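Local coordinates for putative phosphatase (Bacteroides thetaiotaomicron, PDB 3KYA), which is of unknown function but may be a phosphatase, and binds zinc ions on a chain joining an IPT/TIG domain to a six-bladed beta-propeller, at residues A[258-262]-A[339-345]; A[318-323]-A[388-392]; A[246-251]-A[263-267]. Residues are numbered along the deposited sequence.

Interaction 1: A[258-262]-A[339-345]. With ZN (zinc ion), chain B.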
ATOM      1  N   ASN A 258      31.749  -9.426  -1.564  1.00 16.33           N
ATOM      2  CA  ASN A 258      32.892 -10.349  -1.600  1.00 16.28           C
ATOM      3  C   ASN A 258      33.517 -10.586  -2.980  1.00 15.60           C
ATOM      4  O   ASN A 258      34.607 -11.156  -3.074  1.00 15.39           O
ATOM      5  CB  ASN A 258      32.523 -11.670  -0.900  1.00 16.22           C
ATOM      6  CG  ASN A 258      32.235 -11.480   0.585  1.00 17.07           C
ATOM      7  OD1 ASN A 258      32.915 -10.709   1.260  1.00 17.02           O
ATOM      8  ND2 ASN A 258      31.213 -12.182   1.104  1.00 15.93           N
ATOM      9  N   GLY A 259      32.799 -10.209  -4.036  1.00 15.24           N
ATOM     10  CA  GLY A 259      33.318 -10.249  -5.401  1.00 14.87           C
ATOM     11  C   GLY A 259      33.328 -11.534  -6.205  1.00 14.47           C
ATOM     12  O   GLY A 259      33.751 -11.512  -7.362  1.00 14.28           O
ATOM     13  N   GLU A 260      32.882 -12.657  -5.632  1.00 14.18           N
ATOM     14  CA  GLU A 260      32.871 -13.902  -6.393  1.00 13.68           C
ATOM     15  C   GLU A 260      31.797 -13.830  -7.489  1.00 13.59           C
ATOM     16  O   GLU A 260      30.911 -12.966  -7.453  1.00 13.22           O
ATOM     17  CB  GLU A 260      32.710 -15.142  -5.483  1.00 13.86           C
ATOM     18  CG  GLU A 260      31.327 -15.369  -4.849  1.00 14.17           C
ATOM     19  CD  GLU A 260      31.050 -14.528  -3.613  1.00 15.71           C
ATOM     20  OE1 GLU A 260      31.795 -13.548  -3.353  1.00 15.40           O
ATOM     21  OE2 GLU A 260      30.075 -14.868  -2.889  1.00 15.63           O
ATOM     22  N   LEU A 261      31.894 -14.742  -8.453  1.00 13.81           N
ATOM     23  CA  LEU A 261      31.006 -14.807  -9.604  1.00 14.08           C
ATOM     24  C   LEU A 261      30.020 -15.980  -9.548  1.00 14.46           C
ATOM     25  O   LEU A 261      30.421 -17.126  -9.335  1.00 14.44           O
ATOM     26  CB  LEU A 261      31.830 -14.939 -10.884  1.00 14.53           C
ATOM     27  CG  LEU A 261      31.057 -14.937 -12.214  1.00 14.77           C
ATOM     28  CD1 LEU A 261      30.395 -13.581 -12.480  1.00 14.06           C
ATOM     29  CD2 LEU A 261      31.976 -15.334 -13.358  1.00 16.31           C
ATOM     30  N   TYR A 262      28.740 -15.678  -9.747  1.00 14.12           N
ATOM     31  CA  TYR A 262      27.701 -16.690  -9.838  1.00 14.43           C
ATOM     32  C   TYR A 262      27.171 -16.746 -11.267  1.00 14.88           C
ATOM     33  O   TYR A 262      26.874 -15.706 -11.866  1.00 15.86           O
ATOM     34  CB  TYR A 262      26.583 -16.409  -8.827  1.00 14.03           C
ATOM     35  CG  TYR A 262      27.068 -16.556  -7.401  1.00 13.90           C
ATOM     36  CD1 TYR A 262      27.184 -17.814  -6.804  1.00 12.54           C
ATOM     37  CD2 TYR A 262      27.469 -15.445  -6.665  1.00 13.46           C
ATOM     38  CE1 TYR A 262      27.661 -17.946  -5.513  1.00 12.97           C
ATOM     39  CE2 TYR A 262      27.933 -15.570  -5.373  1.00 13.23           C
ATOM     40  CZ  TYR A 262      28.038 -16.819  -4.801  1.00 12.52           C
ATOM     41  OH  TYR A 262      28.524 -16.934  -3.523  1.00 13.70           O
ATOM     42  N   TYR A 339      22.157 -15.517   1.875  1.00 13.91           N
ATOM     43  CA  TYR A 339      23.616 -15.627   1.747  1.00 13.60           C
ATOM     44  C   TYR A 339      24.269 -15.932   3.079  1.00 13.42           C
ATOM     45  O   TYR A 339      24.115 -15.179   4.029  1.00 13.19           O
ATOM     46  CB  TYR A 339      24.168 -14.312   1.216  1.00 13.73           C
ATOM     47  CG  TYR A 339      25.633 -14.331   0.809  1.00 13.59           C
ATOM     48  CD1 TYR A 339      26.021 -14.898  -0.402  1.00 13.66           C
ATOM     49  CD2 TYR A 339      26.611 -13.725   1.604  1.00 14.22           C
ATOM     50  CE1 TYR A 339      27.373 -14.879  -0.822  1.00 14.29           C
ATOM     51  CE2 TYR A 339      27.962 -13.703   1.200  1.00 14.40           C
ATOM     52  CZ  TYR A 339      28.325 -14.280  -0.014  1.00 13.72           C
ATOM     53  OH  TYR A 339      29.642 -14.262  -0.439  1.00 14.83           O
ATOM     54  N   ASP A 340      24.996 -17.042   3.153  1.00 13.75           N
ATOM     55  CA  ASP A 340      25.727 -17.404   4.369  1.00 14.23           C
ATOM     56  C   ASP A 340      27.009 -16.585   4.345  1.00 15.04           C
ATOM     57  O   ASP A 340      27.894 -16.838   3.527  1.00 14.23           O
ATOM     58  CB  ASP A 340      26.029 -18.902   4.428  1.00 13.88           C
ATOM     59  CG  ASP A 340      26.762 -19.305   5.699  1.00 13.41           C
ATOM     60  OD1 ASP A 340      27.594 -18.511   6.190  1.00 13.31           O
ATOM     61  OD2 ASP A 340      26.524 -20.427   6.219  1.00 14.18           O
ATOM     62  N   GLU A 341      27.100 -15.614   5.248  1.00 16.47           N
ATOM     63  CA  GLU A 341      28.238 -14.691   5.288  1.00 18.05           C
ATOM     64  C   GLU A 341      29.565 -15.291   5.748  1.00 18.07           C
ATOM     65  O   GLU A 341      30.610 -14.702   5.486  1.00 18.63           O
ATOM     66  CB  GLU A 341      27.893 -13.460   6.130  1.00 18.54           C
ATOM     67  CG  GLU A 341      26.840 -12.610   5.436  1.00 22.63           C
ATOM     68  CD  GLU A 341      26.757 -11.196   5.966  1.00 26.47           C
ATOM     69  OE1 GLU A 341      26.576 -11.018   7.190  1.00 30.49           O
ATOM     70  OE2 GLU A 341      26.845 -10.266   5.142  1.00 29.20           O
ATOM     71  N   ILE A 342      29.529 -16.441   6.410  1.00 18.20           N
ATOM     72  CA  ILE A 342      30.754 -17.114   6.852  1.00 18.42           C
ATOM     73  C   ILE A 342      31.307 -17.969   5.700  1.00 18.29           C
ATOM     74  O   ILE A 342      32.476 -17.848   5.348  1.00 18.73           O
ATOM     75  CB  ILE A 342      30.523 -17.947   8.131  1.00 18.73           C
ATOM     76  CG1 ILE A 342      29.940 -17.075   9.248  1.00 19.10           C
ATOM     77  CG2 ILE A 342      31.818 -18.581   8.609  1.00 19.10           C
ATOM     78  CD1 ILE A 342      30.794 -15.884   9.621  1.00 21.09           C
ATOM     79  N   LYS A 343      30.466 -18.808   5.100  1.00 17.90           N
ATOM     80  CA  LYS A 343      30.860 -19.616   3.933  1.00 17.82           C
ATOM     81  C   LYS A 343      31.020 -18.784   2.660  1.00 17.17           C
ATOM     82  O   LYS A 343      31.658 -19.222   1.713  1.00 16.93           O
ATOM     83  CB  LYS A 343      29.813 -20.698   3.620  1.00 17.68           C
ATOM     84  CG  LYS A 343      29.828 -21.906   4.501  1.00 19.95           C
ATOM     85  CD  LYS A 343      28.585 -22.767   4.258  1.00 19.25           C
ATOM     86  N   LYS A 344      30.393 -17.613   2.632  1.00 16.65           N
ATOM     87  CA  LYS A 344      30.393 -16.738   1.463  1.00 16.79           C
ATOM     88  C   LYS A 344      29.754 -17.412   0.239  1.00 16.13           C
ATOM     89  O   LYS A 344      30.263 -17.332  -0.880  1.00 14.68           O
ATOM     90  CB  LYS A 344      31.815 -16.218   1.167  1.00 17.04           C
ATOM     91  CG  LYS A 344      32.384 -15.376   2.298  1.00 19.10           C
ATOM     92  CD  LYS A 344      33.748 -14.800   1.941  1.00 21.65           C
ATOM     93  CE  LYS A 344      34.312 -13.974   3.077  1.00 23.01           C
ATOM     94  NZ  LYS A 344      35.715 -13.568   2.797  1.00 25.91           N
ATOM     95  N   GLU A 345      28.610 -18.057   0.476  1.00 15.84           N
ATOM     96  CA  GLU A 345      27.842 -18.743  -0.554  1.00 15.93           C
ATOM     97  C   GLU A 345      26.353 -18.531  -0.333  1.00 15.35           C
ATOM     98  O   GLU A 345      25.906 -18.396   0.804  1.00 14.72           O
ATOM     99  CB  GLU A 345      28.036 -20.266  -0.466  1.00 16.62           C
ATOM    100  CG  GLU A 345      29.449 -20.773  -0.648  1.00 18.42           C
ATOM    101  CD  GLU A 345      29.548 -22.285  -0.485  1.00 18.64           C
ATOM    102  OE1 GLU A 345      28.552 -22.930  -0.090  1.00 20.29           O
ATOM    103  OE2 GLU A 345      30.642 -22.825  -0.739  1.00 21.79           O
TER
HETATM  104 ZN    ZN B 523      27.378 -20.694   8.060  0.50 25.21          ZN
HETATM  105  O   HOH W   1      30.551 -12.202   3.772  1.00 19.22           O
HETATM  106  O   HOH W   2      26.320 -22.384   8.620  1.00 15.71           O
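Tyr339, with chi1 in the t well, sends its phenol across to the turn at 258-262, where polar side chains await its hydroxyl. Asn258, chi1 m, donates from ND2 to Tyr339 OH at 3.0 Å, and that hydroxyl donates to Glu260 OE2 at 2.6 Å. Glu260 can accept there because its p, m conformation folds the carboxylate back; OE2 also takes a bond from Tyr262 OH at 2.7 Å, so one oxygen gathers two phenols. Lys344 has left-handed backbone angles, as position 1 of a G1 bulge requires, and its CG packs 3.6 Å from Asn258 ND2. Behind it, Asp340 OD1 receives Ile342 N (2.8 Å) in an Asx turn, while OD2 binds zinc at 2.0 Å. Asp is short enough to reach the turn's N-H and keeps a second oxygen for the metal. The contact joins the turn between strands 252-254 and 261-265 to the turn between strands 333-340 and 345-352 of the next propeller blade, with His255 stacked on Tyr339 and Phe346 edge-to-face with both tyrosines.

Interaction 2: A[318-323]-A[388-392]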
ATOM      1  N   HIS A 318      21.035  -8.421  -3.715  1.00 12.49           N
ATOM      2  CA  HIS A 318      20.737  -7.249  -2.905  1.00 12.79           C
ATOM      3  C   HIS A 318      22.039  -6.458  -2.670  1.00 13.20           C
ATOM      4  O   HIS A 318      23.112  -7.063  -2.535  1.00 13.39           O
ATOM      5  CB  HIS A 318      20.124  -7.724  -1.585  1.00 12.30           C
ATOM      6  CG  HIS A 318      19.582  -6.637  -0.719  1.00 12.29           C
ATOM      7  ND1 HIS A 318      20.339  -5.985   0.230  1.00 12.73           N
ATOM      8  CD2 HIS A 318      18.342  -6.099  -0.644  1.00 12.87           C
ATOM      9  CE1 HIS A 318      19.587  -5.095   0.856  1.00 13.13           C
ATOM     10  NE2 HIS A 318      18.367  -5.151   0.351  1.00 12.53           N
ATOM     11  N   PRO A 319      21.960  -5.114  -2.616  1.00 13.07           N
ATOM     12  CA  PRO A 319      23.192  -4.324  -2.411  1.00 13.52           C
ATOM     13  C   PRO A 319      24.021  -4.681  -1.167  1.00 13.36           C
ATOM     14  O   PRO A 319      25.246  -4.493  -1.182  1.00 12.49           O
ATOM     15  CB  PRO A 319      22.687  -2.873  -2.344  1.00 13.92           C
ATOM     16  CG  PRO A 319      21.341  -2.897  -3.042  1.00 13.89           C
ATOM     17  CD  PRO A 319      20.768  -4.260  -2.769  1.00 13.10           C
ATOM     18  N   THR A 320      23.382  -5.184  -0.114  1.00 12.89           N
ATOM     19  CA  THR A 320      24.100  -5.603   1.090  1.00 13.01           C
ATOM     20  C   THR A 320      24.786  -6.951   0.877  1.00 12.91           C
ATOM     21  O   THR A 320      25.616  -7.348   1.683  1.00 13.17           O
ATOM     22  CB  THR A 320      23.163  -5.764   2.306  1.00 13.36           C
ATOM     23  OG1 THR A 320      22.208  -6.796   2.026  1.00 13.03           O
ATOM     24  CG2 THR A 320      22.438  -4.448   2.645  1.00 13.81           C
ATOM     25  N   GLY A 321      24.408  -7.660  -0.189  1.00 12.96           N
ATOM     26  CA  GLY A 321      24.928  -8.993  -0.487  1.00 12.65           C
ATOM     27  C   GLY A 321      24.334 -10.083   0.409  1.00 12.87           C
ATOM     28  O   GLY A 321      24.745 -11.231   0.338  1.00 12.54           O
ATOM     29  N   LYS A 322      23.334  -9.742   1.212  1.00 12.76           N
ATOM     30  CA  LYS A 322      22.787 -10.692   2.195  1.00 13.16           C
ATOM     31  C   LYS A 322      21.734 -11.669   1.636  1.00 13.16           C
ATOM     32  O   LYS A 322      21.379 -12.656   2.298  1.00 13.19           O
ATOM     33  CB  LYS A 322      22.254  -9.921   3.399  1.00 13.47           C
ATOM     34  CG  LYS A 322      23.361  -9.178   4.142  1.00 15.52           C
ATOM     35  CD  LYS A 322      22.936  -8.587   5.475  1.00 18.80           C
ATOM     36  CE  LYS A 322      24.105  -7.801   6.104  1.00 21.78           C
ATOM     37  NZ  LYS A 322      23.785  -7.216   7.446  1.00 24.18           N
ATOM     38  N   TYR A 323      21.219 -11.368   0.452  1.00 13.27           N
ATOM     39  CA  TYR A 323      20.292 -12.249  -0.249  1.00 13.54           C
ATOM     40  C   TYR A 323      20.215 -11.895  -1.725  1.00 13.34           C
ATOM     41  O   TYR A 323      20.771 -10.879  -2.158  1.00 13.93           O
ATOM     42  CB  TYR A 323      18.902 -12.253   0.386  1.00 13.62           C
ATOM     43  CG  TYR A 323      18.090 -10.982   0.332  1.00 13.26           C
ATOM     44  CD1 TYR A 323      17.205 -10.744  -0.714  1.00 13.71           C
ATOM     45  CD2 TYR A 323      18.138 -10.059   1.372  1.00 14.91           C
ATOM     46  CE1 TYR A 323      16.403  -9.600  -0.734  1.00 14.43           C
ATOM     47  CE2 TYR A 323      17.349  -8.898   1.356  1.00 15.30           C
ATOM     48  CZ  TYR A 323      16.486  -8.680   0.302  1.00 14.71           C
ATOM     49  OH  TYR A 323      15.682  -7.554   0.297  1.00 16.26           O
ATOM     50  N   GLU A 388      17.093  -2.265   8.916  1.00 30.31           N
ATOM     51  CA  GLU A 388      18.211  -2.827   8.146  1.00 30.11           C
ATOM     52  C   GLU A 388      17.870  -3.067   6.679  1.00 28.59           C
ATOM     53  O   GLU A 388      18.767  -3.141   5.854  1.00 28.84           O
ATOM     54  CB  GLU A 388      18.746  -4.124   8.770  1.00 30.64           C
ATOM     55  CG  GLU A 388      19.751  -3.874   9.889  1.00 32.95           C
ATOM     56  CD  GLU A 388      20.488  -5.135  10.304  1.00 35.90           C
ATOM     57  OE1 GLU A 388      19.820  -6.132  10.666  1.00 37.99           O
ATOM     58  OE2 GLU A 388      21.743  -5.113  10.284  1.00 38.28           O
ATOM     59  N   GLU A 389      16.588  -3.204   6.354  1.00 26.81           N
ATOM     60  CA  GLU A 389      16.173  -3.396   4.970  1.00 25.15           C
ATOM     61  C   GLU A 389      15.796  -2.036   4.390  1.00 24.29           C
ATOM     62  O   GLU A 389      14.764  -1.476   4.759  1.00 24.74           O
ATOM     63  CB  GLU A 389      15.002  -4.378   4.873  1.00 24.98           C
ATOM     64  CG  GLU A 389      14.461  -4.512   3.449  1.00 23.65           C
ATOM     65  CD  GLU A 389      15.513  -4.967   2.460  1.00 22.87           C
ATOM     66  OE1 GLU A 389      15.773  -6.184   2.449  1.00 22.55           O
ATOM     67  OE2 GLU A 389      16.042  -4.126   1.668  1.00 18.03           O
ATOM     68  N   GLU A 390      16.618  -1.516   3.478  1.00 22.53           N
ATOM     69  CA  GLU A 390      16.398  -0.180   2.905  1.00 21.41           C
ATOM     70  C   GLU A 390      15.967  -0.147   1.443  1.00 19.83           C
ATOM     71  O   GLU A 390      15.846   0.935   0.871  1.00 19.74           O
ATOM     72  CB  GLU A 390      17.682   0.636   3.040  1.00 21.55           C
ATOM     73  CG  GLU A 390      18.146   0.844   4.477  1.00 23.44           C
ATOM     74  CD  GLU A 390      19.396   1.711   4.564  1.00 25.27           C
ATOM     75  OE1 GLU A 390      20.322   1.526   3.751  1.00 26.77           O
ATOM     76  OE2 GLU A 390      19.458   2.572   5.461  1.00 29.46           O
ATOM     77  N   TYR A 391      15.698  -1.307   0.849  1.00 17.96           N
ATOM     78  CA  TYR A 391      15.395  -1.373  -0.571  1.00 17.00           C
ATOM     79  C   TYR A 391      14.133  -2.115  -0.970  1.00 16.27           C
ATOM     80  O   TYR A 391      13.686  -3.040  -0.290  1.00 16.81           O
ATOM     81  CB  TYR A 391      16.545  -2.082  -1.304  1.00 16.75           C
ATOM     82  CG  TYR A 391      17.872  -1.418  -1.158  1.00 16.41           C
ATOM     83  CD1 TYR A 391      18.689  -1.699  -0.077  1.00 16.46           C
ATOM     84  CD2 TYR A 391      18.332  -0.514  -2.117  1.00 17.04           C
ATOM     85  CE1 TYR A 391      19.916  -1.083   0.074  1.00 16.85           C
ATOM     86  CE2 TYR A 391      19.558   0.113  -1.970  1.00 18.09           C
ATOM     87  CZ  TYR A 391      20.346  -0.185  -0.871  1.00 18.69           C
ATOM     88  OH  TYR A 391      21.564   0.417  -0.705  1.00 19.86           O
ATOM     89  N   ASP A 392      13.591  -1.678  -2.107  1.00 15.35           N
ATOM     90  CA  ASP A 392      12.540  -2.376  -2.833  1.00 14.63           C
ATOM     91  C   ASP A 392      13.205  -2.909  -4.099  1.00 14.11           C
ATOM     92  O   ASP A 392      14.343  -2.546  -4.421  1.00 14.06           O
ATOM     93  CB  ASP A 392      11.376  -1.459  -3.195  1.00 14.53           C
ATOM     94  CG  ASP A 392      10.545  -1.081  -2.002  1.00 14.97           C
ATOM     95  OD1 ASP A 392      10.141  -2.006  -1.255  1.00 14.41           O
ATOM     96  OD2 ASP A 392      10.269   0.127  -1.829  1.00 14.34           O
TER
HETATM   97  O   HOH W   3      14.474  -5.448  -1.424  1.00 16.86           O
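Pro319 lays its ring over one face of Tyr391, with CG 3.7 Å from the centroid of the Tyr391 ring and almost on its normal, a CH-pi contact between an apolar and an aromatic ring. Two equivalent loops of neighbouring beta-propeller blades meet here, each linking the first and second strands of its blade: 318-323 after strand 313-317, and 388-392 before strand 391-397. In the first, a type I turn from His318 to Gly321 is closed by Gly321 N to His318 O (2.7 Å), and the positive phi at its last position favours glycine. The turn presents the face of His318 to the edge of Tyr391 in an offset edge-to-face pair, with centroids 5.1 Å apart and planes at 86°. Glu389 is the polar hub, since a carboxylate can accept several bonds at once: OE2 receives His318 NE2 at 2.9 Å and its own loop's Tyr391 N at 3.0 Å, so the side chain that bridges the blades also braces its own backbone. Phe379 adds an edge-to-face partner for His318. Tyr323 OH donates to Glu389 OE1 at 2.6 Å and accepts from water 3 at 3.0 Å, and that water also donates to Tyr391 O at 2.8 Å.

Interaction 3: A[246-251]-A[263-267]. With EDO (1,2-ethanediol), chain C.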
ATOM      1  N   TYR A 246      30.410 -24.445 -19.773  1.00 15.31           N
ATOM      2  CA  TYR A 246      29.584 -25.625 -19.498  1.00 15.35           C
ATOM      3  C   TYR A 246      28.605 -25.727 -20.673  1.00 15.57           C
ATOM      4  O   TYR A 246      28.855 -26.487 -21.614  1.00 15.78           O
ATOM      5  CB  TYR A 246      28.898 -25.585 -18.128  1.00 15.48           C
ATOM      6  CG  TYR A 246      28.108 -26.851 -17.878  1.00 14.85           C
ATOM      7  CD1 TYR A 246      28.766 -28.063 -17.661  1.00 16.13           C
ATOM      8  CD2 TYR A 246      26.724 -26.855 -17.904  1.00 14.61           C
ATOM      9  CE1 TYR A 246      28.065 -29.241 -17.456  1.00 15.45           C
ATOM     10  CE2 TYR A 246      26.003 -28.039 -17.692  1.00 15.93           C
ATOM     11  CZ  TYR A 246      26.687 -29.227 -17.476  1.00 16.48           C
ATOM     12  OH  TYR A 246      25.999 -30.404 -17.270  1.00 16.39           O
ATOM     13  N   LYS A 247      27.523 -24.952 -20.621  1.00 15.39           N
ATOM     14  CA  LYS A 247      26.550 -24.819 -21.706  1.00 15.69           C
ATOM     15  C   LYS A 247      25.306 -24.096 -21.218  1.00 15.42           C
ATOM     16  O   LYS A 247      25.019 -24.078 -20.020  1.00 15.71           O
ATOM     17  CB  LYS A 247      26.107 -26.164 -22.306  1.00 16.22           C
ATOM     18  CG  LYS A 247      25.395 -27.099 -21.344  1.00 16.86           C
ATOM     19  CD  LYS A 247      24.938 -28.378 -22.055  1.00 18.97           C
ATOM     20  CE  LYS A 247      24.356 -29.353 -21.080  1.00 20.56           C
ATOM     21  NZ  LYS A 247      23.878 -30.612 -21.729  1.00 20.31           N
ATOM     22  N   GLN A 248      24.573 -23.516 -22.158  1.00 15.08           N
ATOM     23  CA  GLN A 248      23.267 -22.917 -21.882  1.00 15.01           C
ATOM     24  C   GLN A 248      23.218 -21.944 -20.702  1.00 14.78           C
ATOM     25  O   GLN A 248      22.296 -21.983 -19.872  1.00 14.47           O
ATOM     26  CB  GLN A 248      22.260 -24.056 -21.665  1.00 14.93           C
ATOM     27  CG  GLN A 248      22.153 -24.981 -22.860  1.00 16.28           C
ATOM     28  CD  GLN A 248      21.186 -26.113 -22.626  1.00 16.01           C
ATOM     29  OE1 GLN A 248      21.331 -26.882 -21.681  1.00 18.39           O
ATOM     30  NE2 GLN A 248      20.197 -26.221 -23.486  1.00 17.39           N
ATOM     31  N   CYS A 249      24.213 -21.068 -20.623  1.00 14.78           N
ATOM     32  CA  CYS A 249      24.241 -20.053 -19.569  1.00 14.85           C
ATOM     33  C   CYS A 249      23.248 -18.936 -19.912  1.00 14.79           C
ATOM     34  O   CYS A 249      23.131 -18.540 -21.075  1.00 14.92           O
ATOM     35  CB  CYS A 249      25.647 -19.497 -19.419  1.00 14.92           C
ATOM     36  SG  CYS A 249      25.845 -18.357 -18.056  1.00 15.50           S
ATOM     37  N   ASN A 250      22.529 -18.430 -18.909  1.00 15.07           N
ATOM     38  CA  ASN A 250      21.556 -17.353 -19.113  1.00 14.76           C
ATOM     39  C   ASN A 250      21.984 -16.051 -18.413  1.00 14.71           C
ATOM     40  O   ASN A 250      21.279 -15.052 -18.496  1.00 15.26           O
ATOM     41  CB  ASN A 250      20.168 -17.749 -18.599  1.00 14.72           C
ATOM     42  CG  ASN A 250      19.732 -19.145 -19.058  1.00 15.70           C
ATOM     43  OD1 ASN A 250      19.289 -19.950 -18.236  1.00 16.36           O
ATOM     44  ND2 ASN A 250      19.895 -19.445 -20.353  1.00 13.26           N
ATOM     45  N   GLY A 251      23.101 -16.073 -17.695  1.00 14.65           N
ATOM     46  CA  GLY A 251      23.576 -14.880 -16.999  1.00 14.61           C
ATOM     47  C   GLY A 251      24.661 -15.170 -15.982  1.00 14.51           C
ATOM     48  O   GLY A 251      24.803 -16.312 -15.518  1.00 13.89           O
ATOM     49  N   PHE A 263      27.139 -17.945 -11.853  1.00 14.63           N
ATOM     50  CA  PHE A 263      26.557 -18.128 -13.183  1.00 14.62           C
ATOM     51  C   PHE A 263      25.793 -19.466 -13.213  1.00 14.85           C
ATOM     52  O   PHE A 263      26.055 -20.355 -12.389  1.00 14.70           O
ATOM     53  CB  PHE A 263      27.604 -18.012 -14.296  1.00 14.81           C
ATOM     54  CG  PHE A 263      28.634 -19.104 -14.288  1.00 14.68           C
ATOM     55  CD1 PHE A 263      29.732 -19.034 -13.450  1.00 14.20           C
ATOM     56  CD2 PHE A 263      28.519 -20.177 -15.154  1.00 14.28           C
ATOM     57  CE1 PHE A 263      30.683 -20.041 -13.448  1.00 15.65           C
ATOM     58  CE2 PHE A 263      29.462 -21.209 -15.148  1.00 14.34           C
ATOM     59  CZ  PHE A 263      30.543 -21.135 -14.301  1.00 14.92           C
ATOM     60  N   ASN A 264      24.836 -19.591 -14.130  1.00 14.85           N
ATOM     61  CA  ASN A 264      23.999 -20.799 -14.192  1.00 14.88           C
ATOM     62  C   ASN A 264      24.096 -21.595 -15.487  1.00 14.93           C
ATOM     63  O   ASN A 264      24.890 -21.292 -16.373  1.00 15.13           O
ATOM     64  CB  ASN A 264      22.517 -20.417 -14.016  1.00 14.78           C
ATOM     65  CG  ASN A 264      21.880 -19.918 -15.315  1.00 15.25           C
ATOM     66  OD1 ASN A 264      22.510 -19.189 -16.102  1.00 16.63           O
ATOM     67  ND2 ASN A 264      20.627 -20.301 -15.542  1.00 14.59           N
ATOM     68  N   SER A 265      23.296 -22.662 -15.542  1.00 14.81           N
ATOM     69  CA  SER A 265      23.024 -23.386 -16.763  1.00 14.61           C
ATOM     70  C   SER A 265      21.535 -23.736 -16.734  1.00 14.83           C
ATOM     71  O   SER A 265      21.002 -24.190 -15.710  1.00 14.64           O
ATOM     72  CB  SER A 265      23.853 -24.656 -16.926  1.00 15.62           C
ATOM     73  OG  SER A 265      23.431 -25.366 -18.087  1.00 15.36           O
ATOM     74  N   TYR A 266      20.877 -23.500 -17.857  1.00 14.37           N
ATOM     75  CA  TYR A 266      19.484 -23.879 -18.060  1.00 14.81           C
ATOM     76  C   TYR A 266      19.264 -25.403 -18.020  1.00 15.02           C
ATOM     77  O   TYR A 266      18.181 -25.877 -17.641  1.00 14.48           O
ATOM     78  CB  TYR A 266      19.061 -23.294 -19.402  1.00 15.09           C
ATOM     79  CG  TYR A 266      17.852 -23.847 -20.129  1.00 15.82           C
ATOM     80  CD1 TYR A 266      17.957 -24.978 -20.932  1.00 16.52           C
ATOM     81  CD2 TYR A 266      16.645 -23.162 -20.124  1.00 17.18           C
ATOM     82  CE1 TYR A 266      16.881 -25.447 -21.647  1.00 17.85           C
ATOM     83  CE2 TYR A 266      15.564 -23.614 -20.845  1.00 17.66           C
ATOM     84  CZ  TYR A 266      15.690 -24.751 -21.604  1.00 18.49           C
ATOM     85  OH  TYR A 266      14.622 -25.201 -22.309  1.00 22.40           O
ATOM     86  N   GLU A 267      20.283 -26.163 -18.410  1.00 14.92           N
ATOM     87  CA  GLU A 267      20.170 -27.637 -18.469  1.00 15.55           C
ATOM     88  C   GLU A 267      19.392 -28.228 -17.280  1.00 15.56           C
ATOM     89  O   GLU A 267      18.306 -28.812 -17.460  1.00 15.98           O
ATOM     90  CB  GLU A 267      21.549 -28.280 -18.548  1.00 15.34           C
ATOM     91  CG  GLU A 267      21.465 -29.808 -18.741  1.00 16.12           C
ATOM     92  CD  GLU A 267      22.748 -30.532 -18.415  1.00 17.37           C
ATOM     93  OE1 GLU A 267      23.482 -30.092 -17.501  1.00 17.11           O
ATOM     94  OE2 GLU A 267      23.009 -31.567 -19.065  1.00 19.16           O
TER
HETATM   95  C1  EDO C   1      17.626 -21.147 -23.119  1.00 34.88           C
HETATM   96  O1  EDO C   1      18.037 -19.914 -23.737  1.00 35.84           O
HETATM   97  C2  EDO C   1      18.735 -22.188 -23.235  1.00 32.13           C
HETATM   98  O2  EDO C   1      19.778 -21.933 -22.290  1.00 33.10           O
HETATM   99  O   HOH W   4      26.654 -22.610 -18.129  1.00 15.47           O
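Glu267 receives the strongest polar contacts, a salt bridge from Lys247 NZ to Glu267 OE2 (3.0 Å) and a short hydrogen bond from Tyr246 OH to Glu267 OE1 (2.5 Å). A carboxylate suits this place because its two oxygens can serve a cation and a phenol separately. At the other end, two asparagines clasp each other: Asn250 N donates to Asn264 OD1 at 2.9 Å, and Asn264 ND2 returns a bond to Asn250 OD1 at 3.0 Å, an exchange that an amide, donor and acceptor in one, can make. Between them Ser265 OG donates to Lys247 O (2.8 Å) and Tyr266 N to Gln248 O (2.9 Å). The backbones come close enough for CA-H...O contacts, among them Cys249 CA to Asn264 O at 3.5 Å, and water 4 joins Lys247 O to Asn264 O. Farther out, few apolar side chains meet: Cys249 SG lies 4.2 Å from Phe263 CB, and Gln248 NE2 reaches Tyr266 CD1 at 3.6 Å. A 1,2-ethanediol, probably from the crystallisation liquor, takes a bond from Asn250 ND2. In the beta-propeller, 246-251 crosses from strand 240-246 of one blade to strand 252-254 of the next. The contact is chiefly polar: side chains of Glu267, Asn264 and Ser265 and the N-H of Tyr266 meet donors and acceptors of a crossing that has no regular strand pairing with 263-267.

Overall arrangement
From the N terminus, the chain first meets these contacts at 246-251, where it passes between blades. Interaction 3 closes a short loop at 263-267, tying the crossing from the preceding blade to the second strand of the new one. Residues 258-262 lie inside that loop, yet their partner, 339-345, lies well beyond it, so interaction 1 crosses interaction 3 and reaches the following blade. Interaction 2 opens at 318-323, before interaction 1 has closed, and closes at 388-392 one blade farther on; these two cross as well, and Tyr339 N probably bonds to Lys322 O where they touch. Interactions 2 and 3 stand in series. Together the three contacts tie four consecutive blades, from 188-246 to 374-415.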